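Glutamyl-tRNA synthetase (Methanothermobacter thermautotrophicus, PDB 3AII) activates glutamate with ATP and transfers it to tRNA(Glu) and, as a non-discriminating archaeal enzyme, probably also to tRNA(Gln). Local coordinates at residues N104-P108 with R142-Y148; D137-V143 with V257-R263; M172-Y176 with Y268-P272. The contacts are given in a common frame with arbitrary orientation. Residues are numbered along the deposited sequence.

All three contacts lie in the class I catalytic region. From the N terminus, strand 98-101 runs into loop 104-108; helix 111-126 and strand 130-135 follow before contact 1 closes a loop at 142-148. Contact 2 opens at 137-143, before contact 1 has closed, so the two cross, sharing Arg142 and Val143; Tyr148 also meets Asp137 and His261. Contact 3 opens at 172-176, within the long loop that contact 2 closes at 257-263, and closes later at 268-272, so these two cross as well. Contacts 1 and 3 stand in series, their centres about 19 Å apart. Together the three contacts tie the predicted HIGH loop, through loop 137-143 and the start of helix 147-158, to the antiparallel sheet ending in strand 270-272.

Contact 1: residues N104-P108 with R142-Y148; sequences NPSGP and RVDPEAY
Residues 104-108 form an irregular loop. Pro105 (phi -88°, psi 49°) centres an inverse gamma turn with a weak 3.0 Å hydrogen bond from Ser106 N to Asn104 O, and Gly107 is nearly fully extended (163°/-171°), a conformation in which a CB would collide with Pro108 CD. Segment 142-148 passes from loop through a type I turn, Asp144 to Ala147, into helix 147-158. The register is set by the CA pairs Ser106-Asp144 (5.1 Å) and Gly107-Ala147 (5.0 Å). Arg142 O receives a CA-H...O contact from Ser106 CA at 3.6 Å. Val143, rotamer t, brings CG2 to 4.1 Å from Pro105 CG. Asp144 N then donates the hydrogen bond joining the two backbones, 2.8 Å to Pro105 O at 164°. Its t side chain turns to the helix start, where OD2 accepts a weak capping bond from Glu146 N (3.3 Å). Ala147 N closes the turn on Asp144 O at 2.9 Å, and Ala147 CB points at the loop, 3.9 Å from Pro105 CB and 3.6 Å from Gly107 O. Tyr148, chi1 m, lays one ring face against Pro105 CB, while its OH bonds to Asp137. Pro105 is thus packed by Val143, Ala147 and Tyr148. Segment 104-108 belongs to the predicted HIGH region, the ATP-site signature of class I synthetases, here packed against the start of helix 147-158, which follows the next strand, 130-135.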
ATOM      1  N   ASN A 104       7.112 -10.377  -0.490  1.00 19.13           N
ATOM      2  CA  ASN A 104       6.690 -11.632   0.135  1.00 20.67           C
ATOM      3  C   ASN A 104       5.177 -11.742   0.082  1.00 16.97           C
ATOM      4  O   ASN A 104       4.476 -10.730   0.122  1.00 24.67           O
ATOM      5  CB  ASN A 104       7.130 -11.688   1.597  1.00 26.79           C
ATOM      6  CG  ASN A 104       8.592 -11.378   1.772  1.00 41.26           C
ATOM      7  OD1 ASN A 104       9.454 -12.126   1.311  1.00 36.32           O
ATOM      8  ND2 ASN A 104       8.886 -10.269   2.442  1.00 38.77           N
ATOM      9  N   PRO A 105       4.651 -12.969   0.014  1.00 18.90           N
ATOM     10  CA  PRO A 105       3.191 -13.088  -0.045  1.00 21.74           C
ATOM     11  C   PRO A 105       2.525 -13.135   1.333  1.00 19.24           C
ATOM     12  O   PRO A 105       1.700 -14.000   1.579  1.00 22.68           O
ATOM     13  CB  PRO A 105       2.999 -14.417  -0.768  1.00 23.53           C
ATOM     14  CG  PRO A 105       4.159 -15.242  -0.298  1.00 25.11           C
ATOM     15  CD  PRO A 105       5.325 -14.279  -0.106  1.00 20.77           C
ATOM     16  N   SER A 106       2.879 -12.209   2.210  1.00 16.95           N
ATOM     17  CA  SER A 106       2.293 -12.160   3.553  1.00 22.15           C
ATOM     18  C   SER A 106       0.915 -11.486   3.560  1.00 24.71           C
ATOM     19  O   SER A 106       0.205 -11.486   4.571  1.00 25.36           O
ATOM     20  CB  SER A 106       3.243 -11.444   4.505  1.00 28.83           C
ATOM     21  OG  SER A 106       3.534 -10.142   4.033  1.00 32.52           O
ATOM     22  N   GLY A 107       0.549 -10.910   2.420  1.00 19.12           N
ATOM     23  CA  GLY A 107      -0.742 -10.257   2.230  1.00 22.29           C
ATOM     24  C   GLY A 107      -0.623  -9.382   0.996  1.00 24.20           C
ATOM     25  O   GLY A 107       0.371  -9.460   0.287  1.00 22.09           O
ATOM     26  N   PRO A 108      -1.628  -8.536   0.729  1.00 26.22           N
ATOM     27  CA  PRO A 108      -1.570  -7.658  -0.446  1.00 21.76           C
ATOM     28  C   PRO A 108      -0.614  -6.488  -0.219  1.00 23.74           C
ATOM     29  O   PRO A 108      -0.122  -6.320   0.898  1.00 24.44           O
ATOM     30  CB  PRO A 108      -3.007  -7.161  -0.570  1.00 22.71           C
ATOM     31  CG  PRO A 108      -3.480  -7.106   0.845  1.00 24.99           C
ATOM     32  CD  PRO A 108      -2.838  -8.304   1.533  1.00 21.68           C
ATOM     33  N   ARG A 142       4.676 -17.990   6.852  1.00 22.53           N
ATOM     34  CA  ARG A 142       4.323 -16.587   6.643  1.00 25.10           C
ATOM     35  C   ARG A 142       3.657 -16.342   5.296  1.00 34.51           C
ATOM     36  O   ARG A 142       3.614 -15.211   4.816  1.00 32.20           O
ATOM     37  CB  ARG A 142       5.556 -15.693   6.764  1.00 27.35           C
ATOM     38  CG  ARG A 142       6.376 -15.937   8.022  1.00 54.37           C
ATOM     39  CD  ARG A 142       5.682 -15.414   9.272  1.00 66.83           C
ATOM     40  NE  ARG A 142       6.204 -16.035  10.488  1.00 61.96           N
ATOM     41  CZ  ARG A 142       7.414 -15.805  10.991  1.00 81.87           C
ATOM     42  NH1 ARG A 142       8.246 -14.970  10.382  1.00 79.18           N
ATOM     43  NH2 ARG A 142       7.797 -16.419  12.102  1.00 88.78           N
ATOM     44  N   VAL A 143       3.148 -17.399   4.682  1.00 22.41           N
ATOM     45  CA  VAL A 143       2.483 -17.252   3.396  1.00 25.12           C
ATOM     46  C   VAL A 143       0.973 -17.114   3.535  1.00 33.06           C
ATOM     47  O   VAL A 143       0.312 -17.938   4.171  1.00 26.91           O
ATOM     48  CB  VAL A 143       2.770 -18.442   2.485  1.00 23.21           C
ATOM     49  CG1 VAL A 143       1.928 -18.342   1.220  1.00 21.00           C
ATOM     50  CG2 VAL A 143       4.268 -18.517   2.163  1.00 22.39           C
ATOM     51  N   ASP A 144       0.432 -16.065   2.927  1.00 23.33           N
ATOM     52  CA  ASP A 144      -1.008 -15.911   2.800  1.00 23.33           C
ATOM     53  C   ASP A 144      -1.402 -16.353   1.398  1.00 26.85           C
ATOM     54  O   ASP A 144      -1.046 -15.712   0.409  1.00 23.33           O
ATOM     55  CB  ASP A 144      -1.407 -14.457   3.044  1.00 24.49           C
ATOM     56  CG  ASP A 144      -2.902 -14.253   3.004  1.00 35.87           C
ATOM     57  OD1 ASP A 144      -3.345 -13.108   3.213  1.00 32.29           O
ATOM     58  OD2 ASP A 144      -3.631 -15.233   2.760  1.00 34.76           O
ATOM     59  N   PRO A 145      -2.114 -17.478   1.301  1.00 26.03           N
ATOM     60  CA  PRO A 145      -2.454 -18.090   0.014  1.00 24.64           C
ATOM     61  C   PRO A 145      -3.128 -17.104  -0.941  1.00 27.34           C
ATOM     62  O   PRO A 145      -2.926 -17.190  -2.149  1.00 24.24           O
ATOM     63  CB  PRO A 145      -3.447 -19.187   0.405  1.00 33.20           C
ATOM     64  CG  PRO A 145      -3.147 -19.488   1.812  1.00 28.90           C
ATOM     65  CD  PRO A 145      -2.700 -18.210   2.436  1.00 31.96           C
ATOM     66  N   GLU A 146      -3.914 -16.177  -0.406  1.00 28.44           N
ATOM     67  CA  GLU A 146      -4.642 -15.238  -1.251  1.00 34.52           C
ATOM     68  C   GLU A 146      -3.717 -14.215  -1.925  1.00 33.01           C
ATOM     69  O   GLU A 146      -4.055 -13.645  -2.966  1.00 23.40           O
ATOM     70  CB  GLU A 146      -5.743 -14.537  -0.440  1.00 32.93           C
ATOM     71  CG  GLU A 146      -5.210 -13.713   0.726  1.00 46.62           C
ATOM     72  CD  GLU A 146      -6.266 -13.397   1.773  1.00 45.29           C
ATOM     73  OE1 GLU A 146      -7.454 -13.707   1.538  1.00 53.35           O
ATOM     74  OE2 GLU A 146      -5.899 -12.844   2.836  1.00 34.62           O
ATOM     75  N   ALA A 147      -2.542 -13.996  -1.340  1.00 26.06           N
ATOM     76  CA  ALA A 147      -1.628 -12.977  -1.843  1.00 24.20           C
ATOM     77  C   ALA A 147      -1.069 -13.260  -3.233  1.00 20.12           C
ATOM     78  O   ALA A 147      -0.685 -12.335  -3.949  1.00 22.22           O
ATOM     79  CB  ALA A 147      -0.486 -12.746  -0.850  1.00 23.40           C
ATOM     80  N   TYR A 148      -0.978 -14.530  -3.619  1.00 18.14           N
ATOM     81  CA  TYR A 148      -0.426 -14.842  -4.930  1.00 19.78           C
ATOM     82  C   TYR A 148      -1.220 -14.160  -6.036  1.00 22.08           C
ATOM     83  O   TYR A 148      -0.653 -13.700  -7.027  1.00 22.53           O
ATOM     84  CB  TYR A 148      -0.390 -16.350  -5.182  1.00 20.01           C
ATOM     85  CG  TYR A 148       0.596 -17.081  -4.297  1.00 20.47           C
ATOM     86  CD1 TYR A 148       1.953 -17.074  -4.585  1.00 19.11           C
ATOM     87  CD2 TYR A 148       0.165 -17.761  -3.169  1.00 21.94           C
ATOM     88  CE1 TYR A 148       2.857 -17.744  -3.775  1.00 19.11           C
ATOM     89  CE2 TYR A 148       1.051 -18.427  -2.357  1.00 24.50           C
ATOM     90  CZ  TYR A 148       2.392 -18.416  -2.658  1.00 20.95           C
ATOM     91  OH  TYR A 148       3.266 -19.089  -1.834  1.00 19.01           O
TER

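Contact 2: residues D137-V143 with V257-R263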
ATOM      1  N   ASP A 137       8.434 -16.470  -1.482  1.00 16.85           N
ATOM      2  CA  ASP A 137       7.577 -17.239  -0.581  1.00 13.38           C
ATOM      3  C   ASP A 137       8.294 -18.452   0.024  1.00 17.06           C
ATOM      4  O   ASP A 137       7.738 -19.547   0.058  1.00 19.78           O
ATOM      5  CB  ASP A 137       6.315 -17.688  -1.316  1.00 14.53           C
ATOM      6  CG  ASP A 137       6.606 -18.647  -2.454  1.00 16.46           C
ATOM      7  OD1 ASP A 137       7.735 -18.651  -2.983  1.00 15.74           O
ATOM      8  OD2 ASP A 137       5.699 -19.419  -2.814  1.00 19.36           O
ATOM      9  N   THR A 138       9.518 -18.245   0.505  1.00 17.18           N
ATOM     10  CA  THR A 138      10.313 -19.336   1.094  1.00 18.44           C
ATOM     11  C   THR A 138      10.213 -19.467   2.619  1.00 25.35           C
ATOM     12  O   THR A 138      11.034 -20.160   3.238  1.00 27.39           O
ATOM     13  CB  THR A 138      11.803 -19.171   0.763  1.00 19.64           C
ATOM     14  OG1 THR A 138      12.224 -17.873   1.188  1.00 29.27           O
ATOM     15  CG2 THR A 138      12.026 -19.304  -0.735  1.00 27.05           C
ATOM     16  N   ASP A 139       9.234 -18.809   3.228  1.00 22.51           N
ATOM     17  CA  ASP A 139       8.967 -19.006   4.655  1.00 22.50           C
ATOM     18  C   ASP A 139       7.565 -19.563   4.758  1.00 22.77           C
ATOM     19  O   ASP A 139       6.586 -18.813   4.647  1.00 23.50           O
ATOM     20  CB  ASP A 139       9.075 -17.698   5.435  1.00 21.74           C
ATOM     21  CG  ASP A 139       8.842 -17.880   6.933  1.00 42.00           C
ATOM     22  OD1 ASP A 139       9.059 -16.904   7.677  1.00 49.02           O
ATOM     23  OD2 ASP A 139       8.449 -18.990   7.370  1.00 38.27           O
ATOM     24  N   PRO A 140       7.461 -20.884   4.938  1.00 18.65           N
ATOM     25  CA  PRO A 140       6.156 -21.540   4.790  1.00 19.45           C
ATOM     26  C   PRO A 140       5.123 -21.045   5.796  1.00 22.03           C
ATOM     27  O   PRO A 140       3.934 -21.090   5.490  1.00 24.54           O
ATOM     28  CB  PRO A 140       6.470 -23.022   5.022  1.00 21.25           C
ATOM     29  CG  PRO A 140       7.778 -23.040   5.757  1.00 20.41           C
ATOM     30  CD  PRO A 140       8.532 -21.833   5.309  1.00 18.93           C
ATOM     31  N   ARG A 141       5.560 -20.575   6.960  1.00 16.89           N
ATOM     32  CA  ARG A 141       4.610 -20.140   7.988  1.00 19.41           C
ATOM     33  C   ARG A 141       4.099 -18.720   7.802  1.00 25.15           C
ATOM     34  O   ARG A 141       3.192 -18.292   8.520  1.00 25.51           O
ATOM     35  CB  ARG A 141       5.222 -20.281   9.383  1.00 20.36           C
ATOM     36  CG  ARG A 141       5.492 -21.725   9.785  1.00 23.69           C
ATOM     37  CD  ARG A 141       5.787 -21.865  11.272  1.00 31.40           C
ATOM     38  NE  ARG A 141       6.004 -23.264  11.639  1.00 27.90           N
ATOM     39  CZ  ARG A 141       7.200 -23.820  11.807  1.00 20.80           C
ATOM     40  NH1 ARG A 141       8.303 -23.091  11.676  1.00 20.90           N
ATOM     41  NH2 ARG A 141       7.288 -25.098  12.139  1.00 22.29           N
ATOM     42  N   ARG A 142       4.676 -17.990   6.852  1.00 22.53           N
ATOM     43  CA  ARG A 142       4.323 -16.587   6.643  1.00 25.10           C
ATOM     44  C   ARG A 142       3.657 -16.342   5.296  1.00 34.51           C
ATOM     45  O   ARG A 142       3.614 -15.211   4.816  1.00 32.20           O
ATOM     46  CB  ARG A 142       5.556 -15.693   6.764  1.00 27.35           C
ATOM     47  CG  ARG A 142       6.376 -15.937   8.022  1.00 54.37           C
ATOM     48  CD  ARG A 142       5.682 -15.414   9.272  1.00 66.83           C
ATOM     49  NE  ARG A 142       6.204 -16.035  10.488  1.00 61.96           N
ATOM     50  CZ  ARG A 142       7.414 -15.805  10.991  1.00 81.87           C
ATOM     51  NH1 ARG A 142       8.246 -14.970  10.382  1.00 79.18           N
ATOM     52  NH2 ARG A 142       7.797 -16.419  12.102  1.00 88.78           N
ATOM     53  N   VAL A 143       3.148 -17.399   4.682  1.00 22.41           N
ATOM     54  CA  VAL A 143       2.483 -17.252   3.396  1.00 25.12           C
ATOM     55  C   VAL A 143       0.973 -17.114   3.535  1.00 33.06           C
ATOM     56  O   VAL A 143       0.312 -17.938   4.171  1.00 26.91           O
ATOM     57  CB  VAL A 143       2.770 -18.442   2.485  1.00 23.21           C
ATOM     58  CG1 VAL A 143       1.928 -18.342   1.220  1.00 21.00           C
ATOM     59  CG2 VAL A 143       4.268 -18.517   2.163  1.00 22.39           C
ATOM     60  N   VAL A 257      12.766 -26.567   8.290  1.00 18.26           N
ATOM     61  CA  VAL A 257      11.488 -26.099   8.828  1.00 16.77           C
ATOM     62  C   VAL A 257      10.455 -27.180   8.592  1.00 23.76           C
ATOM     63  O   VAL A 257      10.243 -27.601   7.451  1.00 23.29           O
ATOM     64  CB  VAL A 257      11.006 -24.818   8.122  1.00 18.35           C
ATOM     65  CG1 VAL A 257       9.682 -24.309   8.735  1.00 19.45           C
ATOM     66  CG2 VAL A 257      12.087 -23.742   8.164  1.00 23.74           C
ATOM     67  N   GLU A 258       9.815 -27.641   9.660  1.00 21.58           N
ATOM     68  CA  GLU A 258       8.804 -28.676   9.502  1.00 20.67           C
ATOM     69  C   GLU A 258       7.431 -28.044   9.558  1.00 32.91           C
ATOM     70  O   GLU A 258       6.831 -27.924  10.623  1.00 26.42           O
ATOM     71  CB  GLU A 258       8.956 -29.749  10.578  1.00 20.74           C
ATOM     72  CG  GLU A 258      10.317 -30.428  10.579  1.00 26.26           C
ATOM     73  CD  GLU A 258      10.406 -31.520  11.631  1.00 34.82           C
ATOM     74  OE1 GLU A 258       9.718 -32.551  11.470  1.00 42.00           O
ATOM     75  OE2 GLU A 258      11.158 -31.350  12.618  1.00 31.97           O
ATOM     76  N   ALA A 259       6.947 -27.609   8.405  1.00 28.81           N
ATOM     77  CA  ALA A 259       5.667 -26.921   8.338  1.00 21.25           C
ATOM     78  C   ALA A 259       5.075 -27.078   6.949  1.00 30.39           C
ATOM     79  O   ALA A 259       5.802 -27.151   5.967  1.00 33.72           O
ATOM     80  CB  ALA A 259       5.837 -25.436   8.676  1.00 26.64           C
ATOM     81  N   GLU A 260       3.752 -27.131   6.872  1.00 23.70           N
ATOM     82  CA  GLU A 260       3.074 -27.188   5.592  1.00 29.20           C
ATOM     83  C   GLU A 260       3.158 -25.839   4.891  1.00 27.14           C
ATOM     84  O   GLU A 260       2.785 -24.809   5.454  1.00 32.13           O
ATOM     85  CB  GLU A 260       1.612 -27.576   5.792  1.00 33.85           C
ATOM     86  CG  GLU A 260       0.754 -27.435   4.548  1.00 40.50           C
ATOM     87  CD  GLU A 260      -0.714 -27.681   4.830  1.00 67.60           C
ATOM     88  OE1 GLU A 260      -1.019 -28.432   5.780  1.00 67.33           O
ATOM     89  OE2 GLU A 260      -1.562 -27.122   4.102  1.00 77.36           O
ATOM     90  N   HIS A 261       3.657 -25.850   3.662  1.00 22.63           N
ATOM     91  CA  HIS A 261       3.650 -24.666   2.815  1.00 21.92           C
ATOM     92  C   HIS A 261       2.336 -24.673   2.046  1.00 24.85           C
ATOM     93  O   HIS A 261       1.907 -25.724   1.581  1.00 26.40           O
ATOM     94  CB  HIS A 261       4.825 -24.736   1.836  1.00 19.38           C
ATOM     95  CG  HIS A 261       5.118 -23.444   1.134  1.00 21.04           C
ATOM     96  ND1 HIS A 261       4.346 -22.966   0.099  1.00 22.25           N
ATOM     97  CD2 HIS A 261       6.120 -22.547   1.301  1.00 20.59           C
ATOM     98  CE1 HIS A 261       4.845 -21.820  -0.328  1.00 25.73           C
ATOM     99  NE2 HIS A 261       5.928 -21.546   0.379  1.00 17.79           N
ATOM    100  N   PRO A 262       1.705 -23.506   1.894  1.00 24.66           N
ATOM    101  CA  PRO A 262       0.392 -23.483   1.239  1.00 30.77           C
ATOM    102  C   PRO A 262       0.425 -23.849  -0.242  1.00 39.82           C
ATOM    103  O   PRO A 262      -0.581 -24.332  -0.762  1.00 40.18           O
ATOM    104  CB  PRO A 262      -0.079 -22.039   1.446  1.00 33.29           C
ATOM    105  CG  PRO A 262       0.641 -21.591   2.665  1.00 39.31           C
ATOM    106  CD  PRO A 262       1.995 -22.233   2.570  1.00 30.98           C
ATOM    107  N   ARG A 263       1.552 -23.627  -0.910  1.00 27.43           N
ATOM    108  CA  ARG A 263       1.717 -24.079  -2.295  1.00 27.67           C
ATOM    109  C   ARG A 263       2.240 -25.500  -2.427  1.00 31.51           C
ATOM    110  O   ARG A 263       1.660 -26.326  -3.132  1.00 40.34           O
ATOM    111  CB  ARG A 263       2.653 -23.147  -3.075  1.00 41.21           C
ATOM    112  CG  ARG A 263       1.967 -21.970  -3.713  1.00 25.95           C
ATOM    113  CD  ARG A 263       2.917 -21.153  -4.581  1.00 22.49           C
ATOM    114  NE  ARG A 263       2.800 -21.458  -6.007  1.00 25.10           N
ATOM    115  CZ  ARG A 263       3.692 -22.140  -6.720  1.00 25.29           C
ATOM    116  NH1 ARG A 263       4.804 -22.612  -6.162  1.00 28.20           N
ATOM    117  NH2 ARG A 263       3.473 -22.338  -8.016  1.00 31.28           N
TER
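The ring of Pro140 is the main bump, and segment 257-263 curves beneath it as a shallow hollow: Pro140 CG meets Val257 CG1 at 3.8 Å and Ala259 CB at 4.2 Å, while Pro140 CB lies 3.8 Å from His261 CD2. Val143 straddles the next rise, its CG1 3.8 Å from Pro262 CG and its CG2 3.9 Å from His261 NE2. Between these knobs the imidazole of His261 reaches edge-on to the backbone, NE2 donating to Asp137 O at 2.7 Å and 170°; its ND1 in turn accepts from Arg263 N at 3.0 Å, which holds the ring in place. At the outer margin the extended Arg141 side chain lays one face of its guanidinium over Ala259 CB (3.7 Å from NE), and its charge is met by Glu230. The Asp137 carboxylate, for its part, is hydrogen-bonded through OD2 to Ser169 and Tyr148. This is a loop-to-loop joint: the turn after strand 130-135 of the nucleotide-binding fold grips the connection between adjacent antiparallel strands 252-256 and 270-272.

Contact 3: residues M172-Y176 with Y268-P272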
ATOM      1  N   MET A 172      12.831 -24.700  -5.491  1.00 13.59           N
ATOM      2  CA  MET A 172      13.591 -25.364  -4.422  1.00 16.25           C
ATOM      3  C   MET A 172      14.794 -26.169  -4.930  1.00 17.41           C
ATOM      4  O   MET A 172      15.882 -26.089  -4.355  1.00 15.22           O
ATOM      5  CB  MET A 172      12.673 -26.226  -3.544  1.00 16.12           C
ATOM      6  CG  MET A 172      11.478 -25.476  -2.986  1.00 20.78           C
ATOM      7  SD  MET A 172      11.992 -24.196  -1.823  1.00 23.43           S
ATOM      8  CE  MET A 172      12.755 -25.243  -0.596  1.00 19.77           C
ATOM      9  N   GLU A 173      14.623 -26.949  -6.002  1.00 13.67           N
ATOM     10  CA  GLU A 173      15.723 -27.766  -6.502  1.00 15.22           C
ATOM     11  C   GLU A 173      16.867 -26.912  -7.026  1.00 14.32           C
ATOM     12  O   GLU A 173      18.021 -27.337  -7.038  1.00 15.68           O
ATOM     13  CB  GLU A 173      15.240 -28.761  -7.564  1.00 16.83           C
ATOM     14  CG  GLU A 173      14.203 -29.726  -7.023  1.00 18.60           C
ATOM     15  CD  GLU A 173      14.795 -30.704  -6.016  1.00 31.72           C
ATOM     16  OE1 GLU A 173      16.036 -30.901  -6.026  1.00 29.47           O
ATOM     17  OE2 GLU A 173      14.013 -31.277  -5.223  1.00 31.54           O
ATOM     18  N   THR A 174      16.533 -25.697  -7.452  1.00 16.86           N
ATOM     19  CA  THR A 174      17.560 -24.769  -7.895  1.00 11.35           C
ATOM     20  C   THR A 174      18.406 -24.335  -6.696  1.00 14.50           C
ATOM     21  O   THR A 174      19.644 -24.318  -6.759  1.00 16.48           O
ATOM     22  CB  THR A 174      16.926 -23.546  -8.584  1.00 16.58           C
ATOM     23  OG1 THR A 174      16.268 -23.976  -9.789  1.00 20.95           O
ATOM     24  CG2 THR A 174      17.975 -22.503  -8.924  1.00 18.89           C
ATOM     25  N   TYR A 175      17.740 -23.985  -5.595  1.00 14.06           N
ATOM     26  CA  TYR A 175      18.494 -23.603  -4.401  1.00 11.98           C
ATOM     27  C   TYR A 175      19.330 -24.768  -3.889  1.00 16.70           C
ATOM     28  O   TYR A 175      20.417 -24.560  -3.370  1.00 14.82           O
ATOM     29  CB  TYR A 175      17.572 -23.066  -3.301  1.00 12.77           C
ATOM     30  CG  TYR A 175      16.656 -21.979  -3.793  1.00 11.60           C
ATOM     31  CD1 TYR A 175      17.170 -20.857  -4.447  1.00 13.98           C
ATOM     32  CD2 TYR A 175      15.292 -22.050  -3.583  1.00 11.80           C
ATOM     33  CE1 TYR A 175      16.332 -19.862  -4.904  1.00 13.82           C
ATOM     34  CE2 TYR A 175      14.448 -21.064  -4.033  1.00 14.02           C
ATOM     35  CZ  TYR A 175      14.976 -19.978  -4.696  1.00 13.10           C
ATOM     36  OH  TYR A 175      14.129 -19.002  -5.154  1.00 13.73           O
ATOM     37  N   TYR A 176      18.809 -25.987  -4.002  1.00 13.34           N
ATOM     38  CA  TYR A 176      19.572 -27.163  -3.559  1.00 13.30           C
ATOM     39  C   TYR A 176      20.784 -27.392  -4.460  1.00 17.21           C
ATOM     40  O   TYR A 176      21.878 -27.676  -3.981  1.00 17.26           O
ATOM     41  CB  TYR A 176      18.676 -28.408  -3.551  1.00 15.29           C
ATOM     42  CG  TYR A 176      17.482 -28.343  -2.615  1.00 14.64           C
ATOM     43  CD1 TYR A 176      17.446 -27.464  -1.534  1.00 12.98           C
ATOM     44  CD2 TYR A 176      16.393 -29.182  -2.810  1.00 14.56           C
ATOM     45  CE1 TYR A 176      16.345 -27.410  -0.699  1.00 16.03           C
ATOM     46  CE2 TYR A 176      15.286 -29.136  -1.986  1.00 15.78           C
ATOM     47  CZ  TYR A 176      15.268 -28.258  -0.921  1.00 16.78           C
ATOM     48  OH  TYR A 176      14.164 -28.250  -0.098  1.00 17.43           O
ATOM     49  N   TYR A 268       8.715 -30.204   1.028  1.00 23.86           N
ATOM     50  CA  TYR A 268      10.046 -29.734   1.393  1.00 23.72           C
ATOM     51  C   TYR A 268      10.139 -29.422   2.875  1.00 19.47           C
ATOM     52  O   TYR A 268       9.182 -28.939   3.475  1.00 21.47           O
ATOM     53  CB  TYR A 268      10.385 -28.455   0.620  1.00 22.15           C
ATOM     54  CG  TYR A 268      10.267 -28.602  -0.873  1.00 20.68           C
ATOM     55  CD1 TYR A 268       9.203 -28.032  -1.568  1.00 24.01           C
ATOM     56  CD2 TYR A 268      11.213 -29.309  -1.583  1.00 19.98           C
ATOM     57  CE1 TYR A 268       9.094 -28.162  -2.947  1.00 28.67           C
ATOM     58  CE2 TYR A 268      11.115 -29.449  -2.965  1.00 21.70           C
ATOM     59  CZ  TYR A 268      10.056 -28.874  -3.636  1.00 29.36           C
ATOM     60  OH  TYR A 268       9.970 -29.016  -5.007  1.00 26.93           O
ATOM     61  N   ARG A 269      11.304 -29.684   3.451  1.00 20.81           N
ATOM     62  CA  ARG A 269      11.575 -29.232   4.809  1.00 21.60           C
ATOM     63  C   ARG A 269      12.858 -28.419   4.870  1.00 21.30           C
ATOM     64  O   ARG A 269      13.168 -27.828   5.891  1.00 24.13           O
ATOM     65  CB  ARG A 269      11.672 -30.415   5.770  1.00 19.59           C
ATOM     66  CG  ARG A 269      12.940 -31.223   5.617  1.00 27.28           C
ATOM     67  CD  ARG A 269      13.055 -32.272   6.717  1.00 37.45           C
ATOM     68  NE  ARG A 269      11.979 -33.259   6.642  1.00 28.50           N
ATOM     69  CZ  ARG A 269      11.834 -34.261   7.502  1.00 47.62           C
ATOM     70  NH1 ARG A 269      12.691 -34.397   8.505  1.00 40.39           N
ATOM     71  NH2 ARG A 269      10.833 -35.121   7.364  1.00 52.23           N
ATOM     72  N   VAL A 270      13.620 -28.386   3.782  1.00 16.07           N
ATOM     73  CA  VAL A 270      14.859 -27.612   3.809  1.00 13.30           C
ATOM     74  C   VAL A 270      14.634 -26.350   2.982  1.00 16.34           C
ATOM     75  O   VAL A 270      14.336 -26.441   1.785  1.00 17.89           O
ATOM     76  CB  VAL A 270      16.059 -28.410   3.256  1.00 16.15           C
ATOM     77  CG1 VAL A 270      17.323 -27.566   3.348  1.00 17.83           C
ATOM     78  CG2 VAL A 270      16.256 -29.722   4.034  1.00 17.12           C
ATOM     79  N   TYR A 271      14.758 -25.187   3.625  1.00 14.42           N
ATOM     80  CA  TYR A 271      14.386 -23.908   3.003  1.00 11.70           C
ATOM     81  C   TYR A 271      15.544 -22.920   2.984  1.00 13.92           C
ATOM     82  O   TYR A 271      16.326 -22.852   3.938  1.00 16.04           O
ATOM     83  CB  TYR A 271      13.231 -23.267   3.779  1.00 14.94           C
ATOM     84  CG  TYR A 271      11.900 -23.899   3.478  1.00 15.41           C
ATOM     85  CD1 TYR A 271      11.454 -25.009   4.187  1.00 18.70           C
ATOM     86  CD2 TYR A 271      11.104 -23.398   2.460  1.00 21.30           C
ATOM     87  CE1 TYR A 271      10.220 -25.580   3.895  1.00 21.37           C
ATOM     88  CE2 TYR A 271       9.893 -23.958   2.168  1.00 29.22           C
ATOM     89  CZ  TYR A 271       9.460 -25.050   2.881  1.00 24.24           C
ATOM     90  OH  TYR A 271       8.233 -25.581   2.564  1.00 33.16           O
ATOM     91  N   PRO A 272      15.651 -22.128   1.907  1.00 12.80           N
ATOM     92  CA  PRO A 272      16.704 -21.115   1.847  1.00 13.62           C
ATOM     93  C   PRO A 272      16.346 -19.899   2.683  1.00 15.77           C
ATOM     94  O   PRO A 272      15.161 -19.541   2.845  1.00 14.32           O
ATOM     95  CB  PRO A 272      16.733 -20.732   0.361  1.00 14.00           C
ATOM     96  CG  PRO A 272      15.314 -20.907  -0.067  1.00 16.63           C
ATOM     97  CD  PRO A 272      14.866 -22.175   0.664  1.00 15.64           C
TER
HETATM   98  O   HOH W   1      10.192 -26.204  -6.019  1.00 23.63           O
HETATM   99  O   HOH W   2      11.491 -31.056  -5.967  1.00 34.49           O
HETATM  100  O   HOH W   3      13.254 -30.428   1.509  1.00 25.29           O
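A Met-aromatic cluster lies at the centre of this helix-on-strand packing, in which the first turn of helix 172-184 crosses strand 270-272 at 81° with the short axes 8.9 Å apart. Met172, with all three chi angles m, folds into the gap between the segments. Its CG sits over one face of Tyr268, 3.6 Å from the ring centroid as a CH-pi contact, and its SD lies 4.9 Å from that centroid and 5.2 Å from the centroid of Tyr271. Met172 CE ends the plug, 3.9 Å from both Tyr271 CD2 and Pro272 CD. One helical turn on, Tyr176 reaches across and its OH donates to Val270 O at 2.6 Å, joining helix side chain to strand backbone; Tyr176 CE2 also lies 4.1 Å from Tyr268 CD2. Water extends the link. Water 3 bridges Tyr176 OH (2.9 Å) and Arg269 N (2.9 Å), whereas Tyr268 OH is joined through water 1 to Met172 N and through water 2 to Glu173 OE2. Tyr175 CD2 packs on Pro272 CG at 3.7 Å, and Tyr175 OH bonds to Asp281 on helix 274-284. That helix touches both Tyr175 and Pro272 through Ser277. Strand 252-256, paired with 270-272 in the antiparallel sheet, sends Met254 against Tyr175, Tyr176 and Pro272, while Phe226 stacks edge-to-face with Tyr176.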